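Local coordinates for protein Non-ribosomal peptide synthetase (Methanobrevibacter ruminantium, PDB 6VTJ) that probably releases a carrier-bound peptide by reducing its thioester with a nicotinamide cofactor, joining a phosphopantetheine-bearing carrier domain to a reductase domain, at residues L110-W115 against K382-H387; K252-S257 against P312-R317; S260-Y265 against E279-Y284. All coordinates share one frame; numbering follows the deposited sequence.

Contact 1 of 3, residues L110-W115 against K382-H387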
loop_
_atom_site.group_PDB
_atom_site.type_symbol
_atom_site.label_atom_id
_atom_site.label_comp_id
_atom_site.label_asym_id
_atom_site.label_seq_id
_atom_site.Cartn_x
_atom_site.Cartn_y
_atom_site.Cartn_z
ATOM N N LEU A 110 -23.202 -5.052 -2.063
ATOM C CA LEU A 110 -22.511 -4.975 -0.783
ATOM C C LEU A 110 -23.418 -5.432 0.354
ATOM O O LEU A 110 -22.954 -6.083 1.301
ATOM C CB LEU A 110 -22.001 -3.546 -0.548
ATOM C CG LEU A 110 -20.828 -3.148 -1.449
ATOM C CD1 LEU A 110 -20.348 -1.702 -1.236
ATOM C CD2 LEU A 110 -19.673 -4.143 -1.284
ATOM N N GLN A 111 -24.722 -5.124 0.267
ATOM C CA GLN A 111 -25.646 -5.548 1.318
ATOM C C GLN A 111 -25.751 -7.068 1.436
ATOM O O GLN A 111 -26.130 -7.566 2.498
ATOM C CB GLN A 111 -27.040 -4.950 1.102
ATOM C CG GLN A 111 -27.150 -3.478 1.474
ATOM C CD GLN A 111 -26.163 -3.075 2.567
ATOM O OE1 GLN A 111 -26.277 -3.500 3.727
ATOM N NE2 GLN A 111 -25.183 -2.248 2.199
ATOM N N GLU A 112 -25.387 -7.811 0.401
ATOM C CA GLU A 112 -25.378 -9.260 0.489
ATOM C C GLU A 112 -24.161 -9.804 1.232
ATOM O O GLU A 112 -24.118 -11.011 1.490
ATOM C CB GLU A 112 -25.438 -9.873 -0.918
ATOM C CG GLU A 112 -26.515 -9.272 -1.818
ATOM C CD GLU A 112 -26.561 -9.924 -3.196
ATOM O OE1 GLU A 112 -25.717 -10.803 -3.473
ATOM O OE2 GLU A 112 -27.443 -9.560 -4.007
ATOM N N ASN A 113 -23.192 -8.954 1.599
ATOM C CA ASN A 113 -21.910 -9.405 2.156
ATOM C C ASN A 113 -22.010 -9.502 3.683
ATOM O O ASN A 113 -21.497 -8.673 4.435
ATOM C CB ASN A 113 -20.776 -8.474 1.724
ATOM C CG ASN A 113 -19.407 -8.997 2.143
ATOM O OD1 ASN A 113 -19.199 -10.207 2.185
ATOM N ND2 ASN A 113 -18.477 -8.093 2.482
ATOM N N THR A 114 -22.672 -10.553 4.148
ATOM C CA THR A 114 -22.974 -10.708 5.562
ATOM C C THR A 114 -22.396 -12.010 6.099
ATOM O O THR A 114 -22.046 -12.924 5.344
ATOM C CB THR A 114 -24.482 -10.710 5.793
ATOM O OG1 THR A 114 -25.044 -11.794 5.047
ATOM C CG2 THR A 114 -25.101 -9.376 5.322
ATOM N N TRP A 115 -22.333 -12.101 7.430
ATOM C CA TRP A 115 -22.026 -13.387 8.038
ATOM C C TRP A 115 -23.025 -14.451 7.588
ATOM O O TRP A 115 -22.650 -15.605 7.352
ATOM C CB TRP A 115 -22.021 -13.278 9.566
ATOM C CG TRP A 115 -22.006 -14.623 10.202
ATOM C CD1 TRP A 115 -23.079 -15.302 10.724
ATOM C CD2 TRP A 115 -20.868 -15.490 10.354
ATOM N NE1 TRP A 115 -22.670 -16.530 11.208
ATOM C CE2 TRP A 115 -21.322 -16.670 10.987
ATOM C CE3 TRP A 115 -19.511 -15.379 10.024
ATOM C CZ2 TRP A 115 -20.463 -17.733 11.292
ATOM C CZ3 TRP A 115 -18.655 -16.443 10.325
ATOM C CH2 TRP A 115 -19.138 -17.602 10.949
ATOM N N LYS A 382 -21.576 -14.554 -2.722
ATOM C CA LYS A 382 -22.026 -13.287 -2.133
ATOM C C LYS A 382 -21.031 -12.689 -1.141
ATOM O O LYS A 382 -21.204 -11.530 -0.734
ATOM C CB LYS A 382 -23.383 -13.477 -1.436
ATOM C CG LYS A 382 -24.512 -13.886 -2.375
ATOM C CD LYS A 382 -25.830 -14.055 -1.631
ATOM C CE LYS A 382 -26.997 -14.102 -2.620
ATOM N NZ LYS A 382 -28.314 -13.954 -1.934
ATOM N N SER A 383 -20.015 -13.432 -0.716
ATOM C CA SER A 383 -19.003 -12.888 0.195
ATOM C C SER A 383 -17.955 -12.197 -0.656
ATOM O O SER A 383 -17.011 -12.824 -1.139
ATOM C CB SER A 383 -18.395 -13.988 1.052
ATOM O OG SER A 383 -19.409 -14.680 1.764
ATOM N N ARG A 384 -18.107 -10.883 -0.831
ATOM C CA ARG A 384 -17.330 -10.166 -1.833
ATOM C C ARG A 384 -16.185 -9.318 -1.292
ATOM O O ARG A 384 -15.216 -9.094 -2.021
ATOM C CB ARG A 384 -18.258 -9.282 -2.667
ATOM C CG ARG A 384 -19.019 -10.075 -3.737
ATOM C CD ARG A 384 -19.933 -9.174 -4.610
ATOM N NE ARG A 384 -20.744 -10.003 -5.497
ATOM C CZ ARG A 384 -21.999 -10.402 -5.245
ATOM N NH1 ARG A 384 -22.626 -10.034 -4.133
ATOM N NH2 ARG A 384 -22.631 -11.176 -6.119
ATOM N N VAL A 385 -16.240 -8.845 -0.051
ATOM C CA VAL A 385 -15.283 -7.853 0.426
ATOM C C VAL A 385 -14.797 -8.259 1.806
ATOM O O VAL A 385 -15.598 -8.609 2.678
ATOM C CB VAL A 385 -15.887 -6.438 0.468
ATOM C CG1 VAL A 385 -14.908 -5.475 1.121
ATOM C CG2 VAL A 385 -16.248 -5.948 -0.938
ATOM N N PHE A 386 -13.493 -8.220 2.009
ATOM C CA PHE A 386 -12.936 -8.650 3.281
ATOM C C PHE A 386 -11.900 -7.650 3.775
ATOM O O PHE A 386 -11.293 -6.918 2.984
ATOM C CB PHE A 386 -12.315 -10.025 3.160
ATOM C CG PHE A 386 -13.256 -11.057 2.629
ATOM C CD1 PHE A 386 -14.103 -11.746 3.484
ATOM C CD2 PHE A 386 -13.296 -11.334 1.277
ATOM C CE1 PHE A 386 -14.969 -12.694 2.988
ATOM C CE2 PHE A 386 -14.177 -12.281 0.773
ATOM C CZ PHE A 386 -15.006 -12.959 1.630
ATOM N N HIS A 387 -11.741 -7.613 5.100
ATOM C CA HIS A 387 -10.748 -6.807 5.805
ATOM C C HIS A 387 -9.714 -7.762 6.398
ATOM O O HIS A 387 -9.813 -8.189 7.553
ATOM C CB HIS A 387 -11.421 -5.946 6.853
ATOM C CG HIS A 387 -12.261 -4.857 6.259
ATOM N ND1 HIS A 387 -13.022 -3.995 7.017
ATOM C CD2 HIS A 387 -12.445 -4.487 4.969
ATOM C CE1 HIS A 387 -13.641 -3.143 6.220
ATOM N NE2 HIS A 387 -13.310 -3.422 4.972
HETATM O O HOH W 1 -25.509 -11.756 -5.797
HETATM O O HOH W 2 -20.414 -12.903 3.200
HETATM O O HOH W 3 -17.018 -10.559 4.492
#

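Contact 2 of 3, residues K252-S257 against P312-R317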
loop_
_atom_site.group_PDB
_atom_site.type_symbol
_atom_site.label_atom_id
_atom_site.label_comp_id
_atom_site.label_asym_id
_atom_site.label_seq_id
_atom_site.Cartn_x
_atom_site.Cartn_y
_atom_site.Cartn_z
ATOM N N LYS A 252 -13.178 -16.383 -11.584
ATOM C CA LYS A 252 -13.171 -15.479 -10.440
ATOM C C LYS A 252 -12.064 -14.435 -10.584
ATOM O O LYS A 252 -10.961 -14.747 -11.037
ATOM C CB LYS A 252 -12.890 -16.274 -9.168
ATOM C CG LYS A 252 -14.041 -16.723 -8.343
ATOM C CD LYS A 252 -13.518 -17.167 -6.969
ATOM C CE LYS A 252 -12.405 -18.175 -7.105
ATOM N NZ LYS A 252 -12.855 -19.428 -7.787
ATOM N N TYR A 253 -12.332 -13.207 -10.133
ATOM C CA TYR A 253 -11.324 -12.153 -10.087
ATOM C C TYR A 253 -11.185 -11.667 -8.645
ATOM O O TYR A 253 -12.113 -11.074 -8.089
ATOM C CB TYR A 253 -11.690 -10.997 -11.013
ATOM C CG TYR A 253 -10.573 -9.980 -11.152
ATOM C CD1 TYR A 253 -10.433 -8.940 -10.241
ATOM C CD2 TYR A 253 -9.653 -10.060 -12.198
ATOM C CE1 TYR A 253 -9.400 -8.016 -10.368
ATOM C CE2 TYR A 253 -8.633 -9.137 -12.327
ATOM C CZ TYR A 253 -8.509 -8.126 -11.410
ATOM O OH TYR A 253 -7.494 -7.194 -11.546
ATOM N N VAL A 254 -10.028 -11.900 -8.046
ATOM C CA VAL A 254 -9.730 -11.492 -6.684
ATOM C C VAL A 254 -8.760 -10.321 -6.744
ATOM O O VAL A 254 -7.608 -10.479 -7.157
ATOM C CB VAL A 254 -9.144 -12.646 -5.877
ATOM C CG1 VAL A 254 -8.826 -12.168 -4.474
ATOM C CG2 VAL A 254 -10.133 -13.815 -5.869
ATOM N N GLN A 255 -9.220 -9.161 -6.307
ATOM C CA GLN A 255 -8.422 -7.951 -6.259
ATOM C C GLN A 255 -7.855 -7.797 -4.852
ATOM O O GLN A 255 -8.605 -7.871 -3.876
ATOM C CB GLN A 255 -9.289 -6.740 -6.637
ATOM C CG GLN A 255 -8.715 -5.361 -6.225
ATOM C CD GLN A 255 -7.510 -4.946 -7.054
ATOM O OE1 GLN A 255 -6.902 -5.769 -7.751
ATOM N NE2 GLN A 255 -7.171 -3.657 -7.002
ATOM N N ILE A 256 -6.543 -7.611 -4.737
ATOM C CA ILE A 256 -5.963 -7.231 -3.457
ATOM C C ILE A 256 -6.051 -5.721 -3.353
ATOM O O ILE A 256 -5.581 -5.006 -4.239
ATOM C CB ILE A 256 -4.511 -7.705 -3.319
ATOM C CG1 ILE A 256 -4.397 -9.199 -3.664
ATOM C CG2 ILE A 256 -3.975 -7.332 -1.936
ATOM C CD1 ILE A 256 -5.382 -10.125 -2.869
ATOM N N SER A 257 -6.673 -5.239 -2.281
ATOM C CA SER A 257 -6.915 -3.812 -2.128
ATOM C C SER A 257 -6.282 -3.325 -0.828
ATOM O O SER A 257 -5.428 -4.009 -0.254
ATOM C CB SER A 257 -8.420 -3.521 -2.148
ATOM O OG SER A 257 -8.690 -2.130 -2.342
ATOM N N PRO A 312 -18.013 -13.166 -10.959
ATOM C CA PRO A 312 -17.694 -13.472 -9.554
ATOM C C PRO A 312 -16.392 -12.794 -9.134
ATOM O O PRO A 312 -15.358 -12.954 -9.790
ATOM C CB PRO A 312 -17.566 -15.001 -9.544
ATOM C CG PRO A 312 -17.229 -15.353 -10.938
ATOM C CD PRO A 312 -17.897 -14.350 -11.827
ATOM N N VAL A 313 -16.443 -12.016 -8.039
ATOM C CA VAL A 313 -15.297 -11.216 -7.615
ATOM C C VAL A 313 -15.152 -11.242 -6.101
ATOM O O VAL A 313 -16.110 -11.483 -5.355
ATOM C CB VAL A 313 -15.383 -9.732 -8.059
ATOM C CG1 VAL A 313 -15.687 -9.595 -9.542
ATOM C CG2 VAL A 313 -16.431 -8.999 -7.236
ATOM N N LYS A 314 -13.915 -10.980 -5.662
ATOM C CA LYS A 314 -13.594 -10.679 -4.277
ATOM C C LYS A 314 -12.679 -9.468 -4.226
ATOM O O LYS A 314 -11.824 -9.253 -5.094
ATOM C CB LYS A 314 -12.901 -11.843 -3.554
ATOM C CG LYS A 314 -13.423 -13.219 -3.913
ATOM C CD LYS A 314 -14.156 -13.827 -2.762
ATOM C CE LYS A 314 -14.819 -15.152 -3.137
ATOM N NZ LYS A 314 -16.257 -15.046 -2.742
ATOM N N ILE A 315 -12.870 -8.680 -3.187
ATOM C CA ILE A 315 -11.984 -7.585 -2.865
ATOM C C ILE A 315 -11.465 -7.847 -1.456
ATOM O O ILE A 315 -12.243 -7.885 -0.498
ATOM C CB ILE A 315 -12.697 -6.230 -2.975
ATOM C CG1 ILE A 315 -13.050 -5.957 -4.448
ATOM C CG2 ILE A 315 -11.828 -5.127 -2.381
ATOM C CD1 ILE A 315 -14.007 -4.828 -4.657
ATOM N N ILE A 316 -10.160 -8.033 -1.336
ATOM C CA ILE A 316 -9.515 -8.358 -0.074
ATOM C C ILE A 316 -8.685 -7.137 0.306
ATOM O O ILE A 316 -7.583 -6.942 -0.216
ATOM C CB ILE A 316 -8.652 -9.629 -0.192
ATOM C CG1 ILE A 316 -9.530 -10.856 -0.511
ATOM C CG2 ILE A 316 -7.832 -9.865 1.081
ATOM C CD1 ILE A 316 -8.722 -12.170 -0.584
ATOM N N ARG A 317 -9.200 -6.302 1.211
ATOM C CA ARG A 317 -8.438 -5.156 1.707
ATOM C C ARG A 317 -7.393 -5.604 2.729
ATOM O O ARG A 317 -7.735 -6.193 3.762
ATOM C CB ARG A 317 -9.378 -4.125 2.328
ATOM C CG ARG A 317 -10.361 -3.548 1.332
ATOM C CD ARG A 317 -11.442 -2.739 2.012
ATOM N NE ARG A 317 -12.311 -2.112 1.024
ATOM C CZ ARG A 317 -13.562 -1.748 1.259
ATOM N NH1 ARG A 317 -14.096 -1.954 2.466
ATOM N NH2 ARG A 317 -14.274 -1.170 0.290
#

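Contact 3 of 3, residues S260-Y265 against E279-Y284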
loop_
_atom_site.group_PDB
_atom_site.type_symbol
_atom_site.label_atom_id
_atom_site.label_comp_id
_atom_site.label_asym_id
_atom_site.label_seq_id
_atom_site.Cartn_x
_atom_site.Cartn_y
_atom_site.Cartn_z
ATOM N N SER A 260 -7.047 1.325 3.455
ATOM C CA SER A 260 -7.010 2.783 3.440
ATOM C C SER A 260 -8.072 3.409 2.545
ATOM O O SER A 260 -8.183 4.639 2.551
ATOM C CB SER A 260 -5.638 3.282 2.984
ATOM O OG SER A 260 -4.637 2.857 3.895
ATOM N N VAL A 261 -8.841 2.624 1.777
ATOM C CA VAL A 261 -9.914 3.249 1.008
ATOM C C VAL A 261 -10.981 3.789 1.936
ATOM O O VAL A 261 -11.649 4.765 1.595
ATOM C CB VAL A 261 -10.535 2.316 -0.055
ATOM C CG1 VAL A 261 -9.500 1.901 -1.090
ATOM C CG2 VAL A 261 -11.211 1.120 0.586
ATOM N N LEU A 262 -11.158 3.190 3.124
ATOM C CA LEU A 262 -11.947 3.809 4.191
ATOM C C LEU A 262 -11.056 4.846 4.877
ATOM O O LEU A 262 -10.498 4.637 5.954
ATOM C CB LEU A 262 -12.461 2.764 5.165
ATOM C CG LEU A 262 -13.080 1.556 4.472
ATOM C CD1 LEU A 262 -13.583 0.564 5.493
ATOM C CD2 LEU A 262 -14.209 1.964 3.508
ATOM N N SER A 263 -10.908 5.994 4.220
ATOM C CA SER A 263 -9.793 6.880 4.513
ATOM C C SER A 263 -10.070 7.883 5.621
ATOM O O SER A 263 -9.117 8.380 6.221
ATOM C CB SER A 263 -9.389 7.644 3.251
ATOM O OG SER A 263 -10.496 8.372 2.736
ATOM N N SER A 264 -11.329 8.202 5.903
ATOM C CA SER A 264 -11.647 9.320 6.781
ATOM C C SER A 264 -13.141 9.303 7.041
ATOM O O SER A 264 -13.886 8.564 6.397
ATOM C CB SER A 264 -11.269 10.652 6.149
ATOM O OG SER A 264 -12.196 10.973 5.119
ATOM N N TYR A 265 -13.577 10.156 7.970
ATOM C CA TYR A 265 -14.995 10.469 8.057
ATOM C C TYR A 265 -15.453 11.102 6.752
ATOM O O TYR A 265 -14.651 11.636 5.980
ATOM C CB TYR A 265 -15.286 11.420 9.219
ATOM C CG TYR A 265 -15.125 10.802 10.588
ATOM C CD1 TYR A 265 -15.982 9.807 11.029
ATOM C CD2 TYR A 265 -14.129 11.236 11.448
ATOM C CE1 TYR A 265 -15.840 9.244 12.289
ATOM C CE2 TYR A 265 -13.976 10.683 12.701
ATOM C CZ TYR A 265 -14.837 9.689 13.116
ATOM O OH TYR A 265 -14.681 9.147 14.369
ATOM N N GLU A 279 -17.004 -4.053 5.904
ATOM C CA GLU A 279 -16.913 -4.843 4.676
ATOM C C GLU A 279 -18.110 -4.647 3.740
ATOM O O GLU A 279 -18.129 -5.225 2.641
ATOM C CB GLU A 279 -16.759 -6.324 5.037
ATOM C CG GLU A 279 -15.438 -6.670 5.751
ATOM C CD GLU A 279 -15.532 -6.707 7.296
ATOM O OE1 GLU A 279 -16.392 -6.025 7.892
ATOM O OE2 GLU A 279 -14.702 -7.394 7.935
ATOM N N ARG A 280 -19.100 -3.847 4.141
ATOM C CA ARG A 280 -20.220 -3.492 3.279
ATOM C C ARG A 280 -20.166 -2.032 2.835
ATOM O O ARG A 280 -21.162 -1.501 2.336
ATOM C CB ARG A 280 -21.537 -3.809 3.991
ATOM C CG ARG A 280 -21.765 -5.331 4.122
ATOM C CD ARG A 280 -23.076 -5.662 4.856
ATOM N NE ARG A 280 -23.010 -5.246 6.251
ATOM C CZ ARG A 280 -22.495 -5.998 7.224
ATOM N NH1 ARG A 280 -22.023 -7.213 6.952
ATOM N NH2 ARG A 280 -22.454 -5.536 8.467
ATOM N N THR A 281 -19.012 -1.384 2.974
ATOM C CA THR A 281 -18.846 0.026 2.665
ATOM C C THR A 281 -17.909 0.206 1.474
ATOM O O THR A 281 -16.809 -0.357 1.447
ATOM C CB THR A 281 -18.285 0.778 3.880
ATOM O OG1 THR A 281 -19.066 0.482 5.049
ATOM C CG2 THR A 281 -18.298 2.272 3.624
ATOM N N LEU A 282 -18.331 1.013 0.498
ATOM C CA LEU A 282 -17.393 1.473 -0.518
ATOM C C LEU A 282 -17.286 2.989 -0.465
ATOM O O LEU A 282 -16.317 3.518 0.079
ATOM C CB LEU A 282 -17.797 1.011 -1.921
ATOM C CG LEU A 282 -16.967 1.506 -3.116
ATOM C CD1 LEU A 282 -15.531 1.136 -3.008
ATOM C CD2 LEU A 282 -17.527 0.922 -4.379
ATOM N N TYR A 283 -18.277 3.696 -1.001
ATOM C CA TYR A 283 -18.205 5.139 -1.172
ATOM C C TYR A 283 -19.142 5.859 -0.214
ATOM O O TYR A 283 -20.341 5.570 -0.179
ATOM C CB TYR A 283 -18.557 5.526 -2.602
ATOM C CG TYR A 283 -18.384 6.998 -2.854
ATOM C CD1 TYR A 283 -17.146 7.587 -2.702
ATOM C CD2 TYR A 283 -19.460 7.804 -3.226
ATOM C CE1 TYR A 283 -16.954 8.931 -2.934
ATOM C CE2 TYR A 283 -19.282 9.175 -3.470
ATOM C CZ TYR A 283 -18.019 9.728 -3.320
ATOM O OH TYR A 283 -17.783 11.075 -3.535
ATOM N N TYR A 284 -18.601 6.835 0.517
ATOM C CA TYR A 284 -19.411 7.721 1.349
ATOM C C TYR A 284 -18.826 9.141 1.367
ATOM O O TYR A 284 -18.897 9.830 2.392
ATOM C CB TYR A 284 -19.543 7.150 2.774
ATOM C CG TYR A 284 -18.213 6.881 3.448
ATOM C CD1 TYR A 284 -17.453 5.757 3.118
ATOM C CD2 TYR A 284 -17.703 7.761 4.401
ATOM C CE1 TYR A 284 -16.222 5.519 3.725
ATOM C CE2 TYR A 284 -16.497 7.526 5.011
ATOM C CZ TYR A 284 -15.755 6.408 4.672
ATOM O OH TYR A 284 -14.535 6.191 5.277
#

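Contact 1 of 3, residues L110-W115 against K382-H387
Asn113 and Glu112 meet Lys382 to Val385 where an inverse gamma turn centred on Asn113, just past helix 104-111, lies beside the start of strand 385-388 in the Rossmann-like sheet of the reductase. The amide of Asn113 makes one polar link. With CG anti to the backbone N (chi1 -173°), the amide is carried on the side of the other segment, and ND2 donates to Val385 O at 2.9 Å, in the carbonyl plane and on a lone pair. The same ND2 also donates to Glu279 O, while OD1 takes a weak bond from Arg384 N at 3.3 Å and two waters, one shared with Ser383 OG and the other with Val385 O. An alanine here would probably leave Glu279 O and Arg384 N without their amide partners and Val385 O without its side-chain donor, weakening the hold of the turn on the strand. Glu112, its chain extended, reaches Arg384 in a salt bridge: NH1 meets OE1 at 3.3 Å and nearly straight (173°), with OE1 close to the guanidinium plane but NH1 well above the carboxylate plane. A water that donates to OE1 and accepts from Arg384 NH2 bridges the same pair. Lys382 crosses Glu112 at about a right angle, laying its aliphatic chain past the carboxylate with CG 3.5 Å from OE1; its NZ stays 4.4 Å from that oxygen, beyond a salt bridge, where its charge probably still favours the carboxylate. Apart from the polar groups, Leu110 CD2 packs against Val385 CG2 at 3.9 Å.

Contact 2 of 3, residues K252-S257 against P312-R317
Strands 252-257 and 313-317 run parallel in register, their axes approaching to 4.5 Å at an angle of 21°, and five backbone hydrogen bonds join Tyr253, Gln255 and Ser257 to Pro312, Lys314 and Ile316. They are the two strands of a beta-alpha-beta crossover through helix 291-308, as expected of a Rossmann-like reductase. Tyr253 and Gln255 each both donate and accept; Ile316 N meets Gln255 O at 3.0 Å, nearly along the C=O axis, whereas Ser257 N, 2.8 Å from Ile316 O, comes from above the carbonyl plane. On the face carrying Val254 and Ile316 the packing is aliphatic. The two methyls of Val254 divide their work: CG1 touches Ile316 CD1 at 3.9 Å and CG2 lies against Lys314 CG at the same distance. Past this contact the Lys314 chain, bent at chi2 and again at chi4, leads away from Val254, and NZ bonds Ser383 O and Thr379 O. The face bearing Tyr253, Gln255, Val313 and Ile315 looks to helix 291-308, with Val313 on Val303 and Ala307 and Gln255 on Ala299; the carboxamide OE1 of Gln255 takes a bond from Asn216 ND2. Toward the C-terminal ends the polar groups converge on the helix: Ser257 OG and Arg317 NH2 both reach the carboxylate of Glu300, the latter in a salt bridge. On this same face Ser257 CB rests on Ile315 CG2 at 3.8 Å and on Arg317 CG at 4.0 Å.

Contact 3 of 3, residues S260-Y265 against E279-Y284
The long loop between strand 252-258 and helix 291-308 closes on itself here, two of its parts meeting, with Tyr284 of the later part bonded to Ser264, just past an inverse gamma turn centred on Leu262. The phenol OH of Tyr284 donates to Ser264 O at 2.7 Å, tilted 19° from the carbonyl plane; the oxygen lies at the ring edge, near CE2 as well as the hydroxyl. With CG between the backbone N and carbonyl carbon (chi1 56°), the side chain leaves Tyr284 by an uncommon route that starts the ring toward 260-265. Leu262 crosses it at about a right angle: CD2 approaches the opposite rim at CE1, 4.1 Å away and near the ring plane, while CB sits 4.0 Å from OH. The same CD2 also touches Thr281 CG2 at 4.1 Å. Ser264 OG donates to Tyr265 O at 2.7 Å, a bond within the same segment. Gln286 NE2 ties the loop further by bonding both Val261 O and Leu282 O. Leu282 packs onto Phe297 and Leu304 of helix 291-308 and onto Ile106 and Leu110 of helix 104-111, while Leu262 leans on Arg317 of strand 313-322.

Overall arrangement
Arg317 and Asn113 each bond to residues of other contacts. Contacts 1 and 2, with centres about 11 Å apart, share one sheet: Ile315 N bonds Arg384 O at 2.7 Å, and Arg317 NH1 reaches His387 NE2. Contact 3 belongs to the crossover joining the two strands of contact 2, some 16 Å away between centres, and is tied to it where Arg317 NH2 bonds Thr281 O at 2.9 Å. Contact 1, about 14 Å from contact 3 between centres, holds the same loop through Arg280 NH1 and Asn113 O, 3.0 Å apart. The bound 4'-phosphopantetheine does not lie in these contacts; the side chain of Ile256 in contact 2 is about 12 Å from it.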